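Local coordinates for FixG-related protein (PDB 2R39) that is of uncertain function, though as the Ig-like C-terminal domain of a FixG-related membrane protein it probably belongs to an iron-sulfur electron-transport component, at residues A[67-70]-A[71-75]. Numbering follows the deposited sequence.
Sequences IQVE and PGEVL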
loop_
_atom_site.group_PDB
_atom_site.type_symbol
_atom_site.label_atom_id
_atom_site.label_comp_id
_atom_site.label_asym_id
_atom_site.label_seq_id
_atom_site.Cartn_x
_atom_site.Cartn_y
_atom_site.Cartn_z
ATOM N N ILE A 67 5.087 7.959 -7.343
ATOM C CA ILE A 67 4.188 9.094 -7.603
ATOM C C ILE A 67 4.866 10.445 -7.398
ATOM O O ILE A 67 5.791 10.554 -6.597
ATOM C CB ILE A 67 2.918 9.040 -6.695
ATOM C CG1 ILE A 67 3.314 8.794 -5.230
ATOM C CG2 ILE A 67 1.975 7.946 -7.149
ATOM C CD1 ILE A 67 2.174 8.855 -4.242
ATOM N N GLN A 68 4.416 11.459 -8.144
ATOM C CA GLN A 68 4.799 12.850 -7.910
ATOM C C GLN A 68 3.621 13.585 -7.268
ATOM O O GLN A 68 2.503 13.564 -7.800
ATOM C CB GLN A 68 5.161 13.555 -9.231
ATOM C CG GLN A 68 6.601 13.401 -9.667
ATOM C CD GLN A 68 6.926 14.215 -10.901
ATOM O OE1 GLN A 68 6.251 15.212 -11.218
ATOM N NE2 GLN A 68 7.973 13.807 -11.611
ATOM N N VAL A 69 3.868 14.227 -6.127
ATOM C CA VAL A 69 2.802 14.867 -5.348
ATOM C C VAL A 69 3.083 16.360 -5.147
ATOM O O VAL A 69 4.177 16.739 -4.729
ATOM C CB VAL A 69 2.613 14.165 -3.977
ATOM C CG1 VAL A 69 1.354 14.668 -3.259
ATOM C CG2 VAL A 69 2.539 12.659 -4.163
ATOM N N GLU A 70 2.090 17.197 -5.455
ATOM C CA GLU A 70 2.224 18.656 -5.372
ATOM C C GLU A 70 2.119 19.143 -3.924
ATOM O O GLU A 70 1.582 18.430 -3.077
ATOM C CB GLU A 70 1.163 19.344 -6.248
ATOM C CG GLU A 70 1.344 19.149 -7.761
ATOM C CD GLU A 70 2.511 19.935 -8.332
ATOM O OE1 GLU A 70 2.858 20.998 -7.776
ATOM O OE2 GLU A 70 3.077 19.503 -9.357
ATOM N N PRO A 71 2.648 20.352 -3.623
ATOM C CA PRO A 71 2.542 20.892 -2.257
ATOM C C PRO A 71 1.103 20.886 -1.735
ATOM O O PRO A 71 0.201 21.426 -2.394
ATOM C CB PRO A 71 3.055 22.326 -2.401
ATOM C CG PRO A 71 3.911 22.317 -3.589
ATOM C CD PRO A 71 3.411 21.243 -4.512
ATOM N N GLY A 72 0.892 20.248 -0.572
ATOM C CA GLY A 72 -0.435 20.182 0.042
ATOM C C GLY A 72 -1.424 19.259 -0.652
ATOM O O GLY A 72 -2.574 19.070 -0.136
ATOM N N GLU A 73 -0.986 18.694 -1.832
ATOM C CA GLU A 73 -1.857 17.783 -2.561
ATOM C C GLU A 73 -2.159 16.514 -1.750
ATOM O O GLU A 73 -1.257 15.901 -1.158
ATOM C CB GLU A 73 -1.236 17.413 -3.909
ATOM C CG GLU A 73 -2.070 16.449 -4.742
ATOM C CD GLU A 73 -1.454 16.164 -6.087
ATOM O OE1 GLU A 73 -0.207 16.113 -6.179
ATOM O OE2 GLU A 73 -2.219 15.994 -7.062
ATOM N N VAL A 74 -3.438 16.144 -1.726
ATOM C CA VAL A 74 -3.890 14.883 -1.149
ATOM C C VAL A 74 -4.274 13.951 -2.299
ATOM O O VAL A 74 -5.131 14.292 -3.119
ATOM C CB VAL A 74 -5.093 15.088 -0.187
ATOM C CG1 VAL A 74 -5.569 13.769 0.384
ATOM C CG2 VAL A 74 -4.723 16.030 0.932
ATOM N N LEU A 75 -3.614 12.794 -2.368
ATOM C CA LEU A 75 -3.896 11.796 -3.395
ATOM C C LEU A 75 -4.627 10.577 -2.827
ATOM O O LEU A 75 -4.364 10.132 -1.712
ATOM C CB LEU A 75 -2.603 11.336 -4.084
ATOM C CG LEU A 75 -1.815 12.286 -4.989
ATOM C CD1 LEU A 75 -0.542 11.588 -5.476
ATOM C CD2 LEU A 75 -2.647 12.731 -6.173
#
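E70 and E73 open and close a type II beta turn, with P71 and G72 at its corners, that carries the chain from strand 66-69, on the edge of one sheet of this Ig-like sandwich, over to strand 74-83 in the other. The turn closes through E73 N, which donates to E70 O at 2.9 Å. G72 sits at its third position with a positive phi. A second bond runs the other way: the backbone N of E70 gives its hydrogen to E73 OE1 at 2.6 Å, almost straight at 176°. It meets the carboxylate on its anti side, 22° out of plane. What makes this possible is the outstretched E73 chain, whose CG lies anti to the backbone N (chi1 179°), carrying the carboxylate back across the mouth of the turn.

Beneath that pair the packing becomes apolar. V69 CG2 touches L75 CD1 at 3.5 Å as the two side chains pass alongside, running in opposite senses, and I67 CD1 meets the same L75 methyl tip to tip at 4.0 Å. I67 and V69 are buried and each also lies on Y49 of strand 47-54; L75, from strand 74-83 in the facing sheet, packs against both. N41 ties the strand end down by donating from its side chain to V69 O.

The outer side is looser. Exposed E70 bends at chi2 and lies alongside the P71 ring; the two carboxylates stay apart, with 5.7 Å between E70 OE2 and E73 OE1, while E70 OE1 rests 3.3 Å from P71 CD.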